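Local coordinates for methylmalonyl-CoA carboxyltransferase 12S subunit (Propionibacterium freudenreichii, PDB 1ON9), which transfers the carboxyl group of methylmalonyl-CoA to the biotin of the 1.3S subunit, forming propanoyl-CoA, and as a hexamer forms the core of transcarboxylase, at the interface of chains A and B and the interface of chains A and C. Residues are numbered along the deposited sequence; one frame, centred on the assembly and turned at random. Chains: chain A/B/C, Methylmalonyl-CoA carboxyltransferase 12S subunit.

Contact 1: the interface of chains A and B. Residues chain A 279-280, 282, 284, 431, 492; chain B 11-13.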
loop_
_atom_site.group_PDB
_atom_site.type_symbol
_atom_site.label_atom_id
_atom_site.label_comp_id
_atom_site.label_asym_id
_atom_site.label_seq_id
_atom_site.Cartn_x
_atom_site.Cartn_y
_atom_site.Cartn_z
ATOM N N ARG A 279 -26.829 -30.530 28.595
ATOM C CA ARG A 279 -26.292 -30.829 29.919
ATOM C C ARG A 279 -26.093 -32.321 30.182
ATOM O O ARG A 279 -25.334 -32.711 31.076
ATOM C CB ARG A 279 -27.234 -30.314 30.998
ATOM C CG ARG A 279 -27.414 -28.841 31.064
ATOM C CD ARG A 279 -28.493 -28.540 32.069
ATOM N NE ARG A 279 -28.817 -27.124 32.102
ATOM C CZ ARG A 279 -29.946 -26.639 32.599
ATOM N NH1 ARG A 279 -30.851 -27.469 33.104
ATOM N NH2 ARG A 279 -30.168 -25.332 32.587
ATOM N N ASP A 280 -26.779 -33.158 29.415
ATOM C CA ASP A 280 -26.725 -34.594 29.649
ATOM C C ASP A 280 -25.928 -35.417 28.668
ATOM O O ASP A 280 -25.913 -36.646 28.760
ATOM C CB ASP A 280 -28.153 -35.136 29.712
ATOM C CG ASP A 280 -29.061 -34.267 30.551
ATOM O OD1 ASP A 280 -28.690 -33.984 31.707
ATOM O OD2 ASP A 280 -30.137 -33.860 30.055
ATOM N N VAL A 282 -22.465 -34.931 27.938
ATOM C CA VAL A 282 -21.126 -35.175 28.452
ATOM C C VAL A 282 -21.171 -35.680 29.887
ATOM O O VAL A 282 -21.616 -34.976 30.793
ATOM C CB VAL A 282 -20.282 -33.902 28.401
ATOM C CG1 VAL A 282 -18.883 -34.186 28.951
ATOM C CG2 VAL A 282 -20.215 -33.396 26.969
ATOM N N ILE A 284 -20.198 -36.668 33.662
ATOM C CA ILE A 284 -19.366 -36.018 34.661
ATOM C C ILE A 284 -18.232 -36.982 34.998
ATOM O O ILE A 284 -17.149 -36.578 35.420
ATOM C CB ILE A 284 -20.183 -35.668 35.913
ATOM C CG1 ILE A 284 -21.116 -34.504 35.575
ATOM C CG2 ILE A 284 -19.260 -35.340 37.086
ATOM C CD1 ILE A 284 -21.778 -33.897 36.756
ATOM N N TRP A 431 -17.455 -25.282 30.233
ATOM C CA TRP A 431 -18.647 -25.936 30.757
ATOM C C TRP A 431 -18.261 -26.194 32.216
ATOM O O TRP A 431 -17.066 -26.142 32.560
ATOM C CB TRP A 431 -18.871 -27.256 30.039
ATOM C CG TRP A 431 -19.671 -27.109 28.824
ATOM C CD1 TRP A 431 -19.856 -25.965 28.086
ATOM C CD2 TRP A 431 -20.427 -28.129 28.181
ATOM N NE1 TRP A 431 -20.691 -26.219 27.024
ATOM C CE2 TRP A 431 -21.056 -27.540 27.058
ATOM C CE3 TRP A 431 -20.639 -29.488 28.444
ATOM C CZ2 TRP A 431 -21.883 -28.267 26.199
ATOM C CZ3 TRP A 431 -21.460 -30.209 27.588
ATOM C CH2 TRP A 431 -22.074 -29.594 26.478
ATOM N N PRO A 492 -24.072 -25.586 30.152
ATOM C CA PRO A 492 -23.964 -26.272 28.859
ATOM C C PRO A 492 -25.165 -26.012 27.950
ATOM O O PRO A 492 -25.041 -26.043 26.729
ATOM C CB PRO A 492 -23.841 -27.738 29.258
ATOM C CG PRO A 492 -23.054 -27.643 30.567
ATOM C CD PRO A 492 -23.782 -26.507 31.266
ATOM N N THR B 11 -23.978 -34.068 39.569
ATOM C CA THR B 11 -24.643 -34.067 38.273
ATOM C C THR B 11 -24.382 -32.732 37.594
ATOM O O THR B 11 -24.030 -31.750 38.253
ATOM C CB THR B 11 -26.173 -34.246 38.390
ATOM O OG1 THR B 11 -26.723 -33.161 39.149
ATOM C CG2 THR B 11 -26.514 -35.574 39.061
ATOM N N MET B 12 -24.537 -32.700 36.277
ATOM C CA MET B 12 -24.326 -31.467 35.539
ATOM C C MET B 12 -25.350 -30.447 36.052
ATOM O O MET B 12 -25.019 -29.285 36.297
ATOM C CB MET B 12 -24.500 -31.709 34.036
ATOM C CG MET B 12 -24.105 -30.515 33.154
ATOM S SD MET B 12 -22.348 -30.048 33.317
ATOM C CE MET B 12 -21.602 -31.112 32.087
ATOM N N GLU B 13 -26.592 -30.890 36.232
ATOM C CA GLU B 13 -27.644 -30.005 36.733
ATOM C C GLU B 13 -27.224 -29.371 38.055
ATOM O O GLU B 13 -27.427 -28.173 38.271
ATOM C CB GLU B 13 -28.963 -30.773 36.921
ATOM C CG GLU B 13 -29.702 -31.059 35.619
ATOM C CD GLU B 13 -28.985 -32.066 34.731
ATOM O OE1 GLU B 13 -29.289 -32.103 33.517
ATOM O OE2 GLU B 13 -28.131 -32.827 35.246
HETATM O O HOH W 1 -31.219 -30.535 32.854
#
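B:Met12, the first residue of helix 12-27, reaches into chain A between the backbone of A:Arg279 and the rim of A:Pro492, while its neighbour B:Glu13 turns towards A:Asp280. The methionine leaves its helix with CG anti to the backbone N (chi1 -172°) and then folds at its next two torsions, carrying the thioether obliquely across the proline, where SD lies 3.7 Å from A:Pro492 CG. Its methyl CE ends 4.1 Å from CE3 of A:Trp431, the two side chains crossing at about a right angle. The proline is itself backed within chain A, its CB lying over the centre of one face of the A:Trp431 indole. Nearer the backbone, CG of B:Met12 passes 3.3 Å from the carbonyl O of A:Arg279. With an alanine here the bent thioether arm would be gone, which would probably leave a gap beside A:Pro492 CG and the A:Trp431 edge. A:Ile284 lies at the helix start, its CD1 modelled too close to the backbone there to be read in detail. On the polar flank, the two carboxylates are nearly coplanar, their planes 19° apart, and A:Asp280 OD1 approaches B:Glu13 OE1 to 2.7 Å, a separation that probably requires a shared proton. A:Arg279, extended from CG to NE, lies near this pair and may ease its charge through water 1, which is 3.1 Å from NH1 in the guanidinium plane and 2.6 Å from B:Glu13 OE1.

Contact 2: the interface of chains A and B. Residues chain A 432, 488-491; chain B 19, 23, 65.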
loop_
_atom_site.group_PDB
_atom_site.type_symbol
_atom_site.label_atom_id
_atom_site.label_comp_id
_atom_site.label_asym_id
_atom_site.label_seq_id
_atom_site.Cartn_x
_atom_site.Cartn_y
_atom_site.Cartn_z
ATOM N N PRO A 432 -19.247 -26.463 33.095
ATOM C CA PRO A 432 -18.906 -26.714 34.509
ATOM C C PRO A 432 -18.038 -27.946 34.678
ATOM O O PRO A 432 -17.421 -28.152 35.722
ATOM C CB PRO A 432 -20.270 -26.885 35.173
ATOM C CG PRO A 432 -21.185 -26.044 34.295
ATOM C CD PRO A 432 -20.705 -26.402 32.909
ATOM N N ASP A 488 -15.804 -17.102 30.604
ATOM C CA ASP A 488 -16.892 -17.360 31.534
ATOM C C ASP A 488 -17.065 -18.858 31.699
ATOM O O ASP A 488 -16.597 -19.639 30.868
ATOM C CB ASP A 488 -18.169 -16.787 30.915
ATOM C CG ASP A 488 -19.328 -16.720 31.877
ATOM O OD1 ASP A 488 -20.456 -16.469 31.400
ATOM O OD2 ASP A 488 -19.128 -16.902 33.093
ATOM N N VAL A 489 -17.719 -19.255 32.785
ATOM C CA VAL A 489 -18.029 -20.653 32.994
ATOM C C VAL A 489 -19.503 -20.621 32.626
ATOM O O VAL A 489 -20.255 -19.779 33.105
ATOM C CB VAL A 489 -17.861 -21.089 34.442
ATOM C CG1 VAL A 489 -18.208 -22.578 34.566
ATOM C CG2 VAL A 489 -16.421 -20.840 34.882
ATOM N N ILE A 490 -19.913 -21.522 31.757
ATOM C CA ILE A 490 -21.281 -21.487 31.296
ATOM C C ILE A 490 -22.112 -22.736 31.514
ATOM O O ILE A 490 -21.603 -23.841 31.688
ATOM C CB ILE A 490 -21.301 -21.179 29.789
ATOM C CG1 ILE A 490 -20.724 -22.375 29.019
ATOM C CG2 ILE A 490 -20.444 -19.930 29.499
ATOM C CD1 ILE A 490 -20.836 -22.260 27.514
ATOM N N ASP A 491 -23.420 -22.526 31.479
ATOM C CA ASP A 491 -24.389 -23.608 31.585
ATOM C C ASP A 491 -24.282 -24.261 30.205
ATOM O O ASP A 491 -24.368 -23.573 29.189
ATOM C CB ASP A 491 -25.785 -23.006 31.789
ATOM C CG ASP A 491 -26.915 -24.044 31.731
ATOM O OD1 ASP A 491 -28.067 -23.632 31.965
ATOM O OD2 ASP A 491 -26.671 -25.238 31.448
ATOM N N LEU B 19 -23.222 -23.095 39.643
ATOM C CA LEU B 19 -22.718 -22.005 38.821
ATOM C C LEU B 19 -23.606 -20.770 38.963
ATOM O O LEU B 19 -23.099 -19.656 39.112
ATOM C CB LEU B 19 -22.658 -22.438 37.353
ATOM C CG LEU B 19 -22.266 -21.342 36.358
ATOM C CD1 LEU B 19 -20.870 -20.819 36.678
ATOM C CD2 LEU B 19 -22.326 -21.898 34.945
ATOM N N ARG B 23 -22.421 -17.196 40.438
ATOM C CA ARG B 23 -22.528 -16.012 39.581
ATOM C C ARG B 23 -23.330 -14.948 40.302
ATOM O O ARG B 23 -22.983 -13.763 40.273
ATOM C CB ARG B 23 -23.215 -16.332 38.247
ATOM C CG ARG B 23 -23.131 -15.172 37.244
ATOM C CD ARG B 23 -23.937 -15.420 35.978
ATOM N NE ARG B 23 -23.561 -16.670 35.336
ATOM C CZ ARG B 23 -22.381 -16.899 34.767
ATOM N NH1 ARG B 23 -21.458 -15.953 34.755
ATOM N NH2 ARG B 23 -22.120 -18.085 34.234
ATOM N N PHE B 65 -15.946 -14.097 36.540
ATOM C CA PHE B 65 -15.207 -14.947 37.471
ATOM C C PHE B 65 -13.697 -14.709 37.494
ATOM O O PHE B 65 -12.959 -15.471 38.118
ATOM C CB PHE B 65 -15.486 -16.421 37.176
ATOM C CG PHE B 65 -16.883 -16.855 37.526
ATOM C CD1 PHE B 65 -17.846 -17.029 36.538
ATOM C CD2 PHE B 65 -17.226 -17.116 38.853
ATOM C CE1 PHE B 65 -19.142 -17.469 36.870
ATOM C CE2 PHE B 65 -18.512 -17.549 39.194
ATOM C CZ PHE B 65 -19.467 -17.727 38.200
#
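A salt bridge and a backbone hydrogen bond join B:Arg23 to the short strand 488-489 of chain A. In the ionic part, NH1 of the arginine lies 3.0 Å from OD2 of A:Asp488, meeting the syn lone pair of that oxygen. Although OD2 lies in the guanidinium plane, at its edge, the carboxylate itself is turned 81° from that plane, which favours a grip on one oxygen over a flat two-pronged pairing; a longer approach of NH2 to OD2 is weak. The bond to the backbone uses NH2, which donates to the carbonyl O of A:Val489 at 2.8 Å, almost in line with the C=O though bent at the hydrogen (137°). A bend at the third torsion (chi3 -55°) turns the guanidinium towards both acceptors. Within chain A, the backbone N of A:Val489 also donates to A:Asp488 OD2, at 2.8 Å and from above the carboxylate plane, so that this oxygen is held from its own chain too, though by a strongly bent bond. The edge of the B:Phe65 ring points at the same atom, with CD1 3.7 Å from OD2. Apolar contact comes from B:Leu19, one helical turn earlier, whose branches straddle the strand end: CD1 is 3.8 Å from CB of A:Val489, and CD2 is 3.8 Å from CA of A:Ile490. Together the polar and apolar contacts fasten helix 12-27 of one subunit against strand 488-489 of the next, contributing to assembly of the 12S hexamer.

Contact 3: the interface of chains A and C. Residues chain A 203, 207-208, 211-212; chain C 373-376, 380.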
loop_
_atom_site.group_PDB
_atom_site.type_symbol
_atom_site.label_atom_id
_atom_site.label_comp_id
_atom_site.label_asym_id
_atom_site.label_seq_id
_atom_site.Cartn_x
_atom_site.Cartn_y
_atom_site.Cartn_z
ATOM N N THR A 203 2.259 -44.920 -7.014
ATOM C CA THR A 203 2.843 -46.123 -7.598
ATOM C C THR A 203 1.812 -47.251 -7.521
ATOM O O THR A 203 1.390 -47.637 -6.431
ATOM C CB THR A 203 4.117 -46.538 -6.831
ATOM O OG1 THR A 203 5.004 -45.413 -6.739
ATOM C CG2 THR A 203 4.829 -47.673 -7.554
ATOM N N VAL A 207 3.850 -52.180 -9.995
ATOM C CA VAL A 207 5.218 -51.740 -9.764
ATOM C C VAL A 207 5.604 -52.066 -8.322
ATOM O O VAL A 207 6.736 -52.463 -8.045
ATOM C CB VAL A 207 5.371 -50.231 -10.024
ATOM C CG1 VAL A 207 6.784 -49.775 -9.671
ATOM C CG2 VAL A 207 5.064 -49.928 -11.479
ATOM N N ILE A 208 4.656 -51.914 -7.404
ATOM C CA ILE A 208 4.919 -52.213 -5.999
ATOM C C ILE A 208 5.343 -53.673 -5.844
ATOM O O ILE A 208 6.305 -53.979 -5.141
ATOM C CB ILE A 208 3.671 -51.925 -5.120
ATOM C CG1 ILE A 208 3.558 -50.412 -4.884
ATOM C CG2 ILE A 208 3.754 -52.692 -3.805
ATOM C CD1 ILE A 208 2.425 -50.013 -3.984
ATOM N N VAL A 211 8.784 -54.279 -7.371
ATOM C CA VAL A 211 9.869 -53.699 -6.593
ATOM C C VAL A 211 10.032 -54.208 -5.166
ATOM O O VAL A 211 11.148 -54.489 -4.734
ATOM C CB VAL A 211 9.740 -52.157 -6.543
ATOM C CG1 VAL A 211 10.920 -51.551 -5.783
ATOM C CG2 VAL A 211 9.677 -51.606 -7.951
ATOM N N THR A 212 8.932 -54.323 -4.433
ATOM C CA THR A 212 9.007 -54.768 -3.045
ATOM C C THR A 212 8.423 -56.155 -2.822
ATOM O O THR A 212 8.493 -56.687 -1.715
ATOM C CB THR A 212 8.253 -53.802 -2.111
ATOM O OG1 THR A 212 6.844 -53.943 -2.327
ATOM C CG2 THR A 212 8.660 -52.354 -2.389
ATOM N N PHE C 373 9.171 -41.846 -7.157
ATOM C CA PHE C 373 8.922 -41.962 -5.731
ATOM C C PHE C 373 9.115 -43.410 -5.308
ATOM O O PHE C 373 8.974 -44.331 -6.108
ATOM C CB PHE C 373 7.508 -41.475 -5.376
ATOM C CG PHE C 373 7.312 -39.999 -5.588
ATOM C CD1 PHE C 373 6.864 -39.509 -6.810
ATOM C CD2 PHE C 373 7.657 -39.091 -4.588
ATOM C CE1 PHE C 373 6.769 -38.136 -7.040
ATOM C CE2 PHE C 373 7.568 -37.724 -4.811
ATOM C CZ PHE C 373 7.124 -37.247 -6.039
ATOM N N LEU C 374 9.457 -43.588 -4.040
ATOM C CA LEU C 374 9.700 -44.891 -3.440
ATOM C C LEU C 374 8.461 -45.790 -3.533
ATOM O O LEU C 374 7.418 -45.490 -2.948
ATOM C CB LEU C 374 10.094 -44.677 -1.975
ATOM C CG LEU C 374 10.856 -45.715 -1.149
ATOM C CD1 LEU C 374 9.886 -46.529 -0.349
ATOM C CD2 LEU C 374 11.745 -46.572 -2.060
ATOM N N PRO C 375 8.551 -46.884 -4.305
ATOM C CA PRO C 375 7.402 -47.785 -4.425
ATOM C C PRO C 375 7.231 -48.515 -3.097
ATOM O O PRO C 375 8.211 -48.911 -2.476
ATOM C CB PRO C 375 7.818 -48.730 -5.552
ATOM C CG PRO C 375 8.719 -47.872 -6.404
ATOM C CD PRO C 375 9.556 -47.184 -5.344
ATOM N N GLY C 376 5.993 -48.682 -2.659
ATOM C CA GLY C 376 5.760 -49.370 -1.404
ATOM C C GLY C 376 4.361 -49.116 -0.891
ATOM O O GLY C 376 3.839 -48.002 -1.005
ATOM N N GLU C 380 2.129 -45.423 0.134
ATOM C CA GLU C 380 0.798 -44.982 -0.256
ATOM C C GLU C 380 -0.042 -44.827 1.011
ATOM O O GLU C 380 -0.687 -43.803 1.212
ATOM C CB GLU C 380 0.134 -45.990 -1.203
ATOM C CG GLU C 380 0.903 -46.295 -2.491
ATOM C CD GLU C 380 1.113 -45.087 -3.401
ATOM O OE1 GLU C 380 0.163 -44.296 -3.619
ATOM O OE2 GLU C 380 2.238 -44.938 -3.922
HETATM O O HOH W 2 4.878 -43.894 -4.244
HETATM O O HOH W 3 7.262 -44.786 -7.933
#
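The ring of C:Pro375 lodges against chain A between A:Thr203 and helix 205-212, forming the dry, packed half of the contact. Its CB touches the methyl CG2 of A:Thr203 at 3.7 Å, while A:Val211 crosses the ring at about a right angle from the helix side, CB to CB 4.1 Å. Further along, A:Ile208 lays CG1 and CD1 against the backbone of C:Gly376, and the methyl CG2 of A:Thr212 lies 3.5 Å from the carbonyl O of C:Pro375. The hydroxyl of A:Thr212 is turned back into its own helix (chi1 71°), donating to the carbonyl O of A:Ile208, which keeps the methyl facing chain C.

The other half is polar and hydrated. A:Thr203 divides between the two: CG2, anti to its backbone N, packs on the proline, whereas OG1 (chi1 -52°) faces the waters. Its backbone N donates to C:Glu380 OE2 at 3.1 Å, reaching the oxygen from above the carboxylate plane, and the bent glutamate chain curls to accept it. Such pairing of an N-terminal-half segment of one subunit with a C-terminal-half segment of another is typical of carboxyltransferases, whose active sites lie between paired subunits. Water 2 joins OG1 to C:Glu380 OE2 and, more distantly, to C:Leu374 O. Water 3 sits 2.6 Å from OG1 of A:Thr203 and 2.5 Å from the carbonyl O of C:Phe373.

Contacts 1 and 2 belong to the same interface, with the centres of their C-alpha atoms about 12 Å apart. Successive parts of helix 12-27 of chain B serve both, and chain A meets it with adjoining residues: A:Trp431 and A:Pro432, A:Asp491 and A:Pro492. Contact 3 lies about 51 Å from contact 1 and 55 Å from contact 2, on a different surface of chain A facing chain C. That interface is two-fold symmetric, so contact 3 has a twin, whereas the A-B interface is not an exact two-fold. Each subunit thus appears to use separate surfaces, one for two-fold pairing and one for linking onward into the hexamer.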